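PDB 3ALJ: 2-methyl-3-hydroxypyridine-5-carboxylic acid oxygenase from Mesorhizobium loti, which catalyses the FAD-dependent oxygenation and ring opening of 2-methyl-3-hydroxypyridine-5-carboxylic acid, probably as a step in vitamin B6 breakdown. Local coordinates for residues A[14-19]-A[25-30]; A[20-25]-A[302-307]; A[284-289]-A[309-314]. All coordinates share one frame; numbering follows the deposited sequence. Where two conformers were deposited one is given.

Contact 1: residues A[14-19]-A[25-30]; sequences AEVAGG and TAAIAL. With FAD (flavin-adenine dinucleotide), chain B.
The dinucleotide-binding beta-alpha-beta unit of the FAD domain begins here, where Ala14 and Val16 of strand 13-17 face Leu30 and Ala27 of helix 21-32. The contact is wholly apolar, with no hydrogen bond between the two segments. The two strand residues point their side chains at the helix, while Glu15 between them points away and bonds His40. Ala14 CB meets one branch of Leu30, at 4.0 Å from CD1. The leucine CG is anti to its own carbonyl carbon (chi1 -69°), which lets CD1 reach back to the strand. Val16, two residues further along the strand, is met one helical turn before Leu30. Its CG2 lies 4.5 Å from Ala27 CB, a looser touch. The small Ala27 lets the helix run near the strand, with 7.0 Å between Val16 CA and Ala27 CA. Val37 of the next strand, 36-40, touches Val16, Ala27 and Leu30, so the same apolar core continues into the second strand of the unit.

After Ala17 the strand ends and the chain turns past the adenosine ribose of FAD. Gly18 CA sits 3.3 Å from the FAD ribose oxygen O4B. A CB on Gly18 would be crowded by that oxygen and, with phi at 108°, also by the carbonyl O of Ala17. Gly19 N is bonded to Glu41 OE2, and the other oxygen of Glu41 bonds the FAD. Gly18, Gly20 and Gly23 are consistent with the GxGxxG sequence of the Rossmann-type fold, whose first strand, glycine turn and helix are arranged in this way.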
loop_
_atom_site.group_PDB
_atom_site.type_symbol
_atom_site.label_atom_id
_atom_site.label_comp_id
_atom_site.label_asym_id
_atom_site.label_seq_id
_atom_site.Cartn_x
_atom_site.Cartn_y
_atom_site.Cartn_z
ATOM N N ALA A 14 12.388 -20.681 2.519
ATOM C CA ALA A 14 11.346 -19.948 1.746
ATOM C C ALA A 14 12.081 -19.150 0.666
ATOM O O ALA A 14 13.102 -18.541 0.884
ATOM C CB ALA A 14 10.657 -19.019 2.722
ATOM N N GLU A 15 11.390 -19.134 -0.485
ATOM C CA GLU A 15 11.856 -18.235 -1.614
ATOM C C GLU A 15 10.670 -17.269 -1.845
ATOM O O GLU A 15 9.534 -17.679 -2.080
ATOM C CB GLU A 15 12.111 -19.101 -2.890
ATOM C CG GLU A 15 13.322 -20.020 -2.732
ATOM C CD GLU A 15 14.616 -19.302 -2.887
ATOM O OE1 GLU A 15 14.619 -18.076 -3.118
ATOM O OE2 GLU A 15 15.665 -19.937 -2.780
ATOM N N VAL A 16 10.983 -15.966 -1.776
ATOM C CA VAL A 16 9.996 -14.907 -1.891
ATOM C C VAL A 16 10.263 -14.188 -3.182
ATOM O O VAL A 16 11.445 -13.748 -3.452
ATOM C CB VAL A 16 10.136 -13.960 -0.702
ATOM C CG1 VAL A 16 9.149 -12.772 -0.845
ATOM C CG2 VAL A 16 9.953 -14.660 0.621
ATOM N N ALA A 17 9.270 -14.088 -4.045
ATOM C CA ALA A 17 9.347 -13.252 -5.244
ATOM C C ALA A 17 8.707 -11.894 -4.976
ATOM O O ALA A 17 7.477 -11.830 -4.743
ATOM C CB ALA A 17 8.515 -14.040 -6.334
ATOM N N GLY A 18 9.526 -10.847 -5.164
ATOM C CA GLY A 18 9.035 -9.439 -5.035
ATOM C C GLY A 18 9.553 -8.789 -3.801
ATOM O O GLY A 18 9.446 -9.308 -2.685
ATOM N N GLY A 19 10.107 -7.627 -3.993
ATOM C CA GLY A 19 10.665 -6.810 -2.853
ATOM C C GLY A 19 9.879 -5.593 -2.539
ATOM O O GLY A 19 10.440 -4.577 -2.190
ATOM N N THR A 25 7.731 -7.803 4.095
ATOM C CA THR A 25 7.078 -8.198 5.329
ATOM C C THR A 25 7.144 -9.684 5.491
ATOM O O THR A 25 7.508 -10.181 6.583
ATOM C CB THR A 25 5.596 -7.734 5.268
ATOM O OG1 THR A 25 5.520 -6.299 5.349
ATOM C CG2 THR A 25 4.819 -8.329 6.505
ATOM N N ALA A 26 6.827 -10.469 4.425
ATOM C CA ALA A 26 6.910 -11.915 4.552
ATOM C C ALA A 26 8.316 -12.358 4.863
ATOM O O ALA A 26 8.512 -13.236 5.771
ATOM C CB ALA A 26 6.413 -12.598 3.192
ATOM N N ALA A 27 9.296 -11.789 4.199
ATOM C CA ALA A 27 10.672 -12.194 4.476
ATOM C C ALA A 27 11.143 -11.943 5.899
ATOM O O ALA A 27 11.758 -12.802 6.502
ATOM C CB ALA A 27 11.620 -11.592 3.456
ATOM N N ILE A 28 10.817 -10.787 6.439
ATOM C CA ILE A 28 11.232 -10.449 7.799
ATOM C C ILE A 28 10.533 -11.363 8.772
ATOM O O ILE A 28 11.173 -11.893 9.670
ATOM C CB ILE A 28 10.902 -9.002 8.069
ATOM C CG1 ILE A 28 11.822 -8.065 7.332
ATOM C CG2 ILE A 28 10.994 -8.737 9.597
ATOM C CD1 ILE A 28 11.275 -6.587 7.248
ATOM N N ALA A 29 9.221 -11.525 8.578
ATOM C CA ALA A 29 8.425 -12.328 9.534
ATOM C C ALA A 29 8.888 -13.770 9.531
ATOM O O ALA A 29 9.119 -14.410 10.628
ATOM C CB ALA A 29 6.922 -12.292 9.294
ATOM N N LEU A 30 9.213 -14.302 8.356
ATOM C CA LEU A 30 9.647 -15.709 8.249
ATOM C C LEU A 30 11.020 -15.778 8.830
ATOM O O LEU A 30 11.307 -16.736 9.607
ATOM C CB LEU A 30 9.589 -16.169 6.750
ATOM C CG LEU A 30 8.197 -16.281 6.238
ATOM C CD1 LEU A 30 8.318 -16.366 4.649
ATOM C CD2 LEU A 30 7.442 -17.471 6.792
HETATM P PA FAD B . 4.294 -4.000 -5.047
HETATM O O1A FAD B . 4.425 -2.867 -4.079
HETATM O O2A FAD B . 3.844 -3.750 -6.366
HETATM O O5B FAD B . 5.719 -4.701 -5.084
HETATM C C5B FAD B . 5.975 -5.845 -5.964
HETATM C C4B FAD B . 7.484 -5.813 -6.088
HETATM O O4B FAD B . 7.732 -7.016 -6.894
HETATM C C3B FAD B . 8.039 -4.692 -6.886
HETATM O O3B FAD B . 9.212 -4.135 -6.258
HETATM C C2B FAD B . 8.295 -5.331 -8.298
HETATM O O2B FAD B . 9.377 -4.712 -9.017
HETATM C C1B FAD B . 8.719 -6.724 -7.966
HETATM N N9A FAD B . 8.363 -7.700 -8.945
HETATM C C8A FAD B . 7.317 -7.711 -9.841
HETATM N N7A FAD B . 7.282 -8.854 -10.541
HETATM C C5A FAD B . 8.353 -9.609 -10.088
HETATM C C6A FAD B . 8.771 -10.907 -10.369
HETATM N N6A FAD B . 8.126 -11.661 -11.322
HETATM N N1A FAD B . 9.842 -11.347 -9.704
HETATM C C2A FAD B . 10.506 -10.606 -8.809
HETATM N N3A FAD B . 10.129 -9.343 -8.455
HETATM C C4A FAD B . 9.021 -8.887 -9.101
HETATM N N1 FAD B . -1.910 1.239 0.219
HETATM C C2 FAD B . -1.904 1.631 1.480
HETATM O O2 FAD B . -1.798 0.846 2.436
HETATM N N3 FAD B . -2.039 2.986 1.786
HETATM C C4 FAD B . -2.139 3.955 0.786
HETATM O O4 FAD B . -2.103 5.198 1.120
HETATM C C4X FAD B . -2.162 3.508 -0.523
HETATM N N5 FAD B . -2.380 4.451 -1.586
HETATM C C5X FAD B . -2.470 3.986 -2.886
HETATM C C6 FAD B . -2.787 4.863 -3.938
HETATM C C7 FAD B . -2.812 4.418 -5.235
HETATM C C7M FAD B . -3.150 5.422 -6.374
HETATM C C8 FAD B . -2.599 3.087 -5.523
HETATM C C8M FAD B . -2.657 2.538 -6.967
HETATM C C9 FAD B . -2.288 2.198 -4.484
HETATM C C9A FAD B . -2.264 2.635 -3.136
HETATM N N10 FAD B . -1.986 1.721 -2.027
HETATM C C10 FAD B . -1.990 2.167 -0.760
HETATM C "C1'" FAD B . -1.788 0.226 -2.337
HETATM C "C2'" FAD B . -0.298 -0.090 -2.331
HETATM O "O2'" FAD B . 0.371 0.764 -3.282
HETATM C "C3'" FAD B . -0.084 -1.533 -2.823
HETATM O "O3'" FAD B . -1.228 -2.331 -2.337
HETATM C "C4'" FAD B . 1.121 -2.187 -2.286
HETATM O "O4'" FAD B . 2.265 -1.441 -2.791
HETATM C "C5'" FAD B . 1.269 -3.587 -2.785
HETATM O "O5'" FAD B . 2.467 -4.138 -2.248
HETATM P P FAD B . 2.991 -5.479 -2.900
HETATM O O1P FAD B . 4.251 -5.774 -2.205
HETATM O O2P FAD B . 1.926 -6.530 -2.966
HETATM O O3P FAD B . 3.271 -5.096 -4.446
#

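Contact 2: residues A[20-25]-A[302-307]; sequences GFAGLT and GCAMVN. With FAD (flavin-adenine dinucleotide), chain B.
This is a buried helix-helix contact near the centre of the chain, within the FAD-binding fold, where Phe21, Ala22 and Thr25 meet Ala304 and Met305. Helix 21-32 is the first helix of the Rossmann-type motif, and helix 300-314 runs beside it. The short axes pass 8.3 Å apart at 22°, nearly parallel. Two small residues permit this closeness: Ala22 CB lies 4.0 Å from Ala304 CB. Beside this pair, the side chains of Met305, the next residue, and Thr25, one turn after Ala22, cross at about a right angle. Met305 CG touches both Phe21 CB, at 4.1 Å, and Thr25 OG1, at 3.5 Å. The methionine chain bends at its third torsion, which keeps CE near OG1 as well.

Thr25 has its two branches in different roles. OG1 is anti to the carbonyl carbon (chi1 -70°), and from there it turns back to donate a 2.8 Å hydrogen bond to Phe21 O. That oxygen also takes Thr25 N, and the two donors reach it from opposite faces of its plane. The methyl CG2 rests instead against Met305 O of the other helix. With an alanine in place of Thr25, Phe21 O would probably lose its second donor and Met305 would have less to pack on.

Both helices start at the cofactor. Gly302 N gives FAD O2 of the flavin a weak bond; Ala301 N also bonds the FAD. The start of helix 21-32 faces the pyrophosphate, where the helix dipole would be expected to ease its negative charge. The Phe21 ring presents its edge to FAD O4', with CD2 3.5 Å away. Ala22 N donates to FAD O1P at 2.9 Å, nearly straight at 161°.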
loop_
_atom_site.group_PDB
_atom_site.type_symbol
_atom_site.label_atom_id
_atom_site.label_comp_id
_atom_site.label_asym_id
_atom_site.label_seq_id
_atom_site.Cartn_x
_atom_site.Cartn_y
_atom_site.Cartn_z
ATOM N N GLY A 20 8.575 -5.692 -2.702
ATOM C CA GLY A 20 7.684 -4.628 -2.181
ATOM C C GLY A 20 7.272 -4.841 -0.758
ATOM O O GLY A 20 7.916 -5.575 0.015
ATOM N N PHE A 21 6.214 -4.140 -0.355
ATOM C CA PHE A 21 5.853 -4.226 1.095
ATOM C C PHE A 21 5.411 -5.624 1.483
ATOM O O PHE A 21 5.709 -6.105 2.556
ATOM C CB PHE A 21 4.752 -3.180 1.406
ATOM C CG PHE A 21 5.084 -1.814 0.964
ATOM C CD1 PHE A 21 6.190 -1.175 1.430
ATOM C CD2 PHE A 21 4.311 -1.162 0.026
ATOM C CE1 PHE A 21 6.586 0.093 0.982
ATOM C CE2 PHE A 21 4.694 0.199 -0.396
ATOM C CZ PHE A 21 5.770 0.804 0.152
ATOM N N ALA A 22 4.717 -6.347 0.602
ATOM C CA ALA A 22 4.319 -7.697 0.946
ATOM C C ALA A 22 5.471 -8.690 1.077
ATOM O O ALA A 22 5.610 -9.424 2.052
ATOM C CB ALA A 22 3.316 -8.217 -0.096
ATOM N N GLY A 23 6.410 -8.576 0.088
ATOM C CA GLY A 23 7.529 -9.523 0.132
ATOM C C GLY A 23 8.528 -9.286 1.233
ATOM O O GLY A 23 8.999 -10.245 1.866
ATOM N N LEU A 24 8.761 -8.006 1.470
ATOM C CA LEU A 24 9.676 -7.679 2.580
ATOM C C LEU A 24 9.045 -8.034 3.935
ATOM O O LEU A 24 9.764 -8.504 4.826
ATOM C CB LEU A 24 10.022 -6.194 2.538
ATOM C CG LEU A 24 10.956 -5.760 1.389
ATOM C CD1 LEU A 24 10.968 -4.207 1.264
ATOM C CD2 LEU A 24 12.358 -6.254 1.676
ATOM N N THR A 25 7.731 -7.803 4.095
ATOM C CA THR A 25 7.078 -8.198 5.329
ATOM C C THR A 25 7.144 -9.684 5.491
ATOM O O THR A 25 7.508 -10.181 6.583
ATOM C CB THR A 25 5.596 -7.734 5.268
ATOM O OG1 THR A 25 5.520 -6.299 5.349
ATOM C CG2 THR A 25 4.819 -8.329 6.505
ATOM N N GLY A 302 -1.788 -2.033 3.610
ATOM C CA GLY A 302 -2.109 -2.536 4.984
ATOM C C GLY A 302 -2.561 -3.981 4.899
ATOM O O GLY A 302 -2.088 -4.789 5.717
ATOM N N CYS A 303 -3.466 -4.272 3.956
ATOM C CA CYS A 303 -3.892 -5.681 3.796
ATOM C C CYS A 303 -2.738 -6.545 3.279
ATOM O O CYS A 303 -2.548 -7.666 3.789
ATOM C CB CYS A 303 -5.049 -5.757 2.799
ATOM S SG CYS A 303 -6.598 -5.119 3.524
ATOM N N ALA A 304 -1.867 -6.039 2.408
ATOM C CA ALA A 304 -0.747 -6.836 1.944
ATOM C C ALA A 304 0.158 -7.195 3.131
ATOM O O ALA A 304 0.589 -8.358 3.230
ATOM C CB ALA A 304 0.103 -6.064 0.914
ATOM N N MET A 305 0.422 -6.238 4.004
ATOM C CA MET A 305 1.312 -6.457 5.136
ATOM C C MET A 305 0.645 -7.340 6.178
ATOM O O MET A 305 1.328 -8.251 6.720
ATOM C CB MET A 305 1.699 -5.091 5.702
ATOM C CG MET A 305 2.652 -4.380 4.734
ATOM S SD MET A 305 3.053 -2.665 5.338
ATOM C CE MET A 305 4.155 -3.082 6.730
ATOM N N VAL A 306 -0.599 -7.080 6.532
ATOM C CA VAL A 306 -1.359 -8.017 7.475
ATOM C C VAL A 306 -1.330 -9.427 6.918
ATOM O O VAL A 306 -1.086 -10.354 7.665
ATOM C CB VAL A 306 -2.777 -7.520 7.701
ATOM C CG1 VAL A 306 -3.665 -8.599 8.353
ATOM C CG2 VAL A 306 -2.718 -6.292 8.676
ATOM N N ASN A 307 -1.611 -9.601 5.631
ATOM C CA ASN A 307 -1.639 -10.988 5.063
ATOM C C ASN A 307 -0.297 -11.626 5.027
ATOM O O ASN A 307 -0.213 -12.810 5.403
ATOM C CB ASN A 307 -2.331 -10.934 3.698
ATOM C CG ASN A 307 -3.775 -10.499 3.757
ATOM O OD1 ASN A 307 -4.367 -10.027 2.702
ATOM N ND2 ASN A 307 -4.347 -10.614 4.847
HETATM P PA FAD B . 4.294 -4.000 -5.047
HETATM O O1A FAD B . 4.425 -2.867 -4.079
HETATM O O2A FAD B . 3.844 -3.750 -6.366
HETATM O O5B FAD B . 5.719 -4.701 -5.084
HETATM C C5B FAD B . 5.975 -5.845 -5.964
HETATM C C4B FAD B . 7.484 -5.813 -6.088
HETATM O O4B FAD B . 7.732 -7.016 -6.894
HETATM C C3B FAD B . 8.039 -4.692 -6.886
HETATM O O3B FAD B . 9.212 -4.135 -6.258
HETATM C C2B FAD B . 8.295 -5.331 -8.298
HETATM O O2B FAD B . 9.377 -4.712 -9.017
HETATM C C1B FAD B . 8.719 -6.724 -7.966
HETATM N N9A FAD B . 8.363 -7.700 -8.945
HETATM C C8A FAD B . 7.317 -7.711 -9.841
HETATM N N7A FAD B . 7.282 -8.854 -10.541
HETATM C C5A FAD B . 8.353 -9.609 -10.088
HETATM C C6A FAD B . 8.771 -10.907 -10.369
HETATM N N6A FAD B . 8.126 -11.661 -11.322
HETATM N N1A FAD B . 9.842 -11.347 -9.704
HETATM C C2A FAD B . 10.506 -10.606 -8.809
HETATM N N3A FAD B . 10.129 -9.343 -8.455
HETATM C C4A FAD B . 9.021 -8.887 -9.101
HETATM N N1 FAD B . -1.910 1.239 0.219
HETATM C C2 FAD B . -1.904 1.631 1.480
HETATM O O2 FAD B . -1.798 0.846 2.436
HETATM N N3 FAD B . -2.039 2.986 1.786
HETATM C C4 FAD B . -2.139 3.955 0.786
HETATM O O4 FAD B . -2.103 5.198 1.120
HETATM C C4X FAD B . -2.162 3.508 -0.523
HETATM N N5 FAD B . -2.380 4.451 -1.586
HETATM C C5X FAD B . -2.470 3.986 -2.886
HETATM C C6 FAD B . -2.787 4.863 -3.938
HETATM C C7 FAD B . -2.812 4.418 -5.235
HETATM C C7M FAD B . -3.150 5.422 -6.374
HETATM C C8 FAD B . -2.599 3.087 -5.523
HETATM C C8M FAD B . -2.657 2.538 -6.967
HETATM C C9 FAD B . -2.288 2.198 -4.484
HETATM C C9A FAD B . -2.264 2.635 -3.136
HETATM N N10 FAD B . -1.986 1.721 -2.027
HETATM C C10 FAD B . -1.990 2.167 -0.760
HETATM C "C1'" FAD B . -1.788 0.226 -2.337
HETATM C "C2'" FAD B . -0.298 -0.090 -2.331
HETATM O "O2'" FAD B . 0.371 0.764 -3.282
HETATM C "C3'" FAD B . -0.084 -1.533 -2.823
HETATM O "O3'" FAD B . -1.228 -2.331 -2.337
HETATM C "C4'" FAD B . 1.121 -2.187 -2.286
HETATM O "O4'" FAD B . 2.265 -1.441 -2.791
HETATM C "C5'" FAD B . 1.269 -3.587 -2.785
HETATM O "O5'" FAD B . 2.467 -4.138 -2.248
HETATM P P FAD B . 2.991 -5.479 -2.900
HETATM O O1P FAD B . 4.251 -5.774 -2.205
HETATM O O2P FAD B . 1.926 -6.530 -2.966
HETATM O O3P FAD B . 3.271 -5.096 -4.446
#

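Contact 3: residues A[284-289]-A[309-314]; sequences ALVGDA and FSLSQD. With FAD (flavin-adenine dinucleotide), chain B.
Apolar contact joins these segments, between Leu311 of helix 300-314 and two residues: Ala284 of strand 283-285 and Val286 just after it. A single methyl, Leu311 CD2, does the touching. It lies 4.0 Å from Ala284 CB and, in one of two deposited conformers of Val286, also 4.0 Å from CG1. Leu311 holds CG anti to its backbone N (chi1 180°), which carries the branch across to the strand. In that same conformer the Val286 and Leu311 side chains cross at about a right angle. Leu285, between the two, points away from the helix. No hydrogen bond joins the segments.

Polar contacts are made with the cofactor, beyond the strand end. Asp288 N donates to the phosphate oxygen O2P of FAD at 2.8 Å, with an angle of 161° at the hydrogen. The carboxylate of Asp288 takes a second bond, from the ribityl hydroxyl O3' to OD1, also 2.8 Å. The one residue thus grips both the pyrophosphate and the ribityl chain. Gly287 passes close to the phosphate, its CA 3.3 Å from O2P, where a CB would clash. This Gly-Asp pair matches the GD motif by which flavin hydroxylases of this family hold the ribityl chain.

In the fold, the backbone of Ala284 pairs with Ile152 and Gly154 of the neighbouring strand 151-154. Leu311 also touches Leu325 and Trp328 of helix 321-349, and Asp314 makes a salt bridge to Arg331 of that helix. Helix 300-314 therefore lies between the sheet and helix 321-349, with Phe309 and Ser312 against Ala29 of helix 21-32.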
loop_
_atom_site.group_PDB
_atom_site.type_symbol
_atom_site.label_atom_id
_atom_site.label_comp_id
_atom_site.label_asym_id
_atom_site.label_seq_id
_atom_site.Cartn_x
_atom_site.Cartn_y
_atom_site.Cartn_z
ATOM N N ALA A 284 2.065 -19.453 -1.924
ATOM C CA ALA A 284 1.056 -18.478 -1.410
ATOM C C ALA A 284 1.258 -17.197 -2.137
ATOM O O ALA A 284 2.406 -16.685 -2.273
ATOM C CB ALA A 284 1.283 -18.230 0.020
ATOM N N LEU A 285 0.137 -16.658 -2.580
ATOM C CA LEU A 285 0.112 -15.303 -3.260
ATOM C C LEU A 285 -0.253 -14.259 -2.199
ATOM O O LEU A 285 -1.271 -14.409 -1.516
ATOM C CB LEU A 285 -0.954 -15.285 -4.347
ATOM C CG LEU A 285 -0.687 -16.402 -5.406
ATOM C CD1 LEU A 285 -1.793 -16.265 -6.466
ATOM C CD2 LEU A 285 0.703 -16.307 -6.071
ATOM N N VAL A 286 0.532 -13.194 -2.108
ATOM C CA VAL A 286 0.381 -12.157 -0.998
ATOM C C VAL A 286 0.359 -10.805 -1.634
ATOM O O VAL A 286 1.245 -10.537 -2.473
ATOM C CB VAL A 286 1.548 -12.219 0.040
ATOM C CG1 VAL A 286 1.562 -13.674 0.737
ATOM C CG2 VAL A 286 2.945 -11.628 -0.449
ATOM N N GLY A 287 -0.497 -9.893 -1.201
ATOM C CA GLY A 287 -0.375 -8.526 -1.658
ATOM C C GLY A 287 -1.124 -8.300 -2.955
ATOM O O GLY A 287 -2.149 -8.964 -3.191
ATOM N N ASP A 288 -0.650 -7.338 -3.750
ATOM C CA ASP A 288 -1.370 -7.010 -4.965
ATOM C C ASP A 288 -1.408 -8.237 -5.988
ATOM O O ASP A 288 -2.271 -8.222 -6.892
ATOM C CB ASP A 288 -0.647 -5.865 -5.688
ATOM C CG ASP A 288 -1.035 -4.468 -5.142
ATOM O OD1 ASP A 288 -1.742 -4.391 -4.127
ATOM O OD2 ASP A 288 -0.603 -3.501 -5.804
ATOM N N ALA A 289 -0.522 -9.194 -5.813
ATOM C CA ALA A 289 -0.595 -10.429 -6.624
ATOM C C ALA A 289 -1.975 -11.088 -6.448
ATOM O O ALA A 289 -2.450 -11.805 -7.360
ATOM C CB ALA A 289 0.500 -11.396 -6.209
ATOM N N PHE A 309 2.177 -10.987 7.159
ATOM C CA PHE A 309 2.553 -11.361 8.503
ATOM C C PHE A 309 1.728 -12.499 9.001
ATOM O O PHE A 309 2.293 -13.398 9.690
ATOM C CB PHE A 309 2.318 -10.081 9.429
ATOM C CG PHE A 309 2.886 -10.250 10.827
ATOM C CD1 PHE A 309 4.231 -9.985 11.059
ATOM C CD2 PHE A 309 2.045 -10.760 11.832
ATOM C CE1 PHE A 309 4.756 -10.184 12.337
ATOM C CE2 PHE A 309 2.548 -10.953 13.147
ATOM C CZ PHE A 309 3.872 -10.707 13.375
ATOM N N SER A 310 0.454 -12.518 8.659
ATOM C CA SER A 310 -0.462 -13.597 9.068
ATOM C C SER A 310 -0.016 -14.932 8.481
ATOM O O SER A 310 -0.182 -15.988 9.145
ATOM C CB SER A 310 -1.885 -13.329 8.613
ATOM O OG SER A 310 -2.348 -12.149 9.320
ATOM N N LEU A 311 0.515 -14.942 7.277
ATOM C CA LEU A 311 1.082 -16.192 6.652
ATOM C C LEU A 311 2.095 -16.760 7.585
ATOM O O LEU A 311 2.133 -18.019 7.845
ATOM C CB LEU A 311 1.669 -15.821 5.219
ATOM C CG LEU A 311 2.274 -17.064 4.526
ATOM C CD1 LEU A 311 1.261 -18.136 4.221
ATOM C CD2 LEU A 311 2.872 -16.530 3.223
ATOM N N SER A 312 3.018 -15.933 8.035
ATOM C CA SER A 312 4.069 -16.380 8.973
ATOM C C SER A 312 3.511 -16.997 10.233
ATOM O O SER A 312 4.067 -17.995 10.730
ATOM C CB SER A 312 5.133 -15.272 9.264
ATOM O OG SER A 312 4.722 -14.321 10.255
ATOM N N GLN A 313 2.433 -16.412 10.736
ATOM C CA GLN A 313 1.778 -16.957 11.953
ATOM C C GLN A 313 1.231 -18.343 11.688
ATOM O O GLN A 313 1.497 -19.274 12.506
ATOM C CB GLN A 313 0.648 -16.055 12.383
ATOM C CG GLN A 313 1.093 -14.671 12.918
ATOM C CD GLN A 313 -0.128 -13.855 13.227
ATOM O OE1 GLN A 313 -1.129 -13.809 12.494
ATOM N NE2 GLN A 313 -0.032 -13.130 14.346
ATOM N N ASP A 314 0.563 -18.577 10.564
ATOM C CA ASP A 314 -0.033 -19.884 10.344
ATOM C C ASP A 314 1.022 -20.928 10.057
ATOM O O ASP A 314 0.680 -22.139 10.342
ATOM C CB ASP A 314 -1.056 -19.776 9.210
ATOM C CG ASP A 314 -2.377 -19.351 9.678
ATOM O OD1 ASP A 314 -3.058 -20.243 10.238
ATOM O OD2 ASP A 314 -2.888 -18.222 9.460
HETATM P PA FAD B . 4.294 -4.000 -5.047
HETATM O O1A FAD B . 4.425 -2.867 -4.079
HETATM O O2A FAD B . 3.844 -3.750 -6.366
HETATM O O5B FAD B . 5.719 -4.701 -5.084
HETATM C C5B FAD B . 5.975 -5.845 -5.964
HETATM C C4B FAD B . 7.484 -5.813 -6.088
HETATM O O4B FAD B . 7.732 -7.016 -6.894
HETATM C C3B FAD B . 8.039 -4.692 -6.886
HETATM O O3B FAD B . 9.212 -4.135 -6.258
HETATM C C2B FAD B . 8.295 -5.331 -8.298
HETATM O O2B FAD B . 9.377 -4.712 -9.017
HETATM C C1B FAD B . 8.719 -6.724 -7.966
HETATM N N9A FAD B . 8.363 -7.700 -8.945
HETATM C C8A FAD B . 7.317 -7.711 -9.841
HETATM N N7A FAD B . 7.282 -8.854 -10.541
HETATM C C5A FAD B . 8.353 -9.609 -10.088
HETATM C C6A FAD B . 8.771 -10.907 -10.369
HETATM N N6A FAD B . 8.126 -11.661 -11.322
HETATM N N1A FAD B . 9.842 -11.347 -9.704
HETATM C C2A FAD B . 10.506 -10.606 -8.809
HETATM N N3A FAD B . 10.129 -9.343 -8.455
HETATM C C4A FAD B . 9.021 -8.887 -9.101
HETATM N N1 FAD B . -1.910 1.239 0.219
HETATM C C2 FAD B . -1.904 1.631 1.480
HETATM O O2 FAD B . -1.798 0.846 2.436
HETATM N N3 FAD B . -2.039 2.986 1.786
HETATM C C4 FAD B . -2.139 3.955 0.786
HETATM O O4 FAD B . -2.103 5.198 1.120
HETATM C C4X FAD B . -2.162 3.508 -0.523
HETATM N N5 FAD B . -2.380 4.451 -1.586
HETATM C C5X FAD B . -2.470 3.986 -2.886
HETATM C C6 FAD B . -2.787 4.863 -3.938
HETATM C C7 FAD B . -2.812 4.418 -5.235
HETATM C C7M FAD B . -3.150 5.422 -6.374
HETATM C C8 FAD B . -2.599 3.087 -5.523
HETATM C C8M FAD B . -2.657 2.538 -6.967
HETATM C C9 FAD B . -2.288 2.198 -4.484
HETATM C C9A FAD B . -2.264 2.635 -3.136
HETATM N N10 FAD B . -1.986 1.721 -2.027
HETATM C C10 FAD B . -1.990 2.167 -0.760
HETATM C "C1'" FAD B . -1.788 0.226 -2.337
HETATM C "C2'" FAD B . -0.298 -0.090 -2.331
HETATM O "O2'" FAD B . 0.371 0.764 -3.282
HETATM C "C3'" FAD B . -0.084 -1.533 -2.823
HETATM O "O3'" FAD B . -1.228 -2.331 -2.337
HETATM C "C4'" FAD B . 1.121 -2.187 -2.286
HETATM O "O4'" FAD B . 2.265 -1.441 -2.791
HETATM C "C5'" FAD B . 1.269 -3.587 -2.785
HETATM O "O5'" FAD B . 2.467 -4.138 -2.248
HETATM P P FAD B . 2.991 -5.479 -2.900
HETATM O O1P FAD B . 4.251 -5.774 -2.205
HETATM O O2P FAD B . 1.926 -6.530 -2.966
HETATM O O3P FAD B . 3.271 -5.096 -4.446
#

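In the fold
The three contacts form one cluster round the FAD. Contacts 1 and 2 share helix 21-32 and have centres about 9 Å apart; they touch where Val16 CG1 lies 3.7 Å from Gly23 O. Contacts 2 and 3 share helix 300-314, with centres about 7 Å apart. Ala304 CB is 3.6 Å from Gly287 CA, so this helix packs directly on the Gly-Asp turn. Contacts 1 and 3 both reach the six-stranded sheet, on strands 13-17 and 283-285. Together they follow the cofactor: contact 1 meets the adenosine ribose, contacts 2 and 3 bond the two non-bridging oxygens of one phosphate, O1P and O2P, and contact 2 goes on to the flavin.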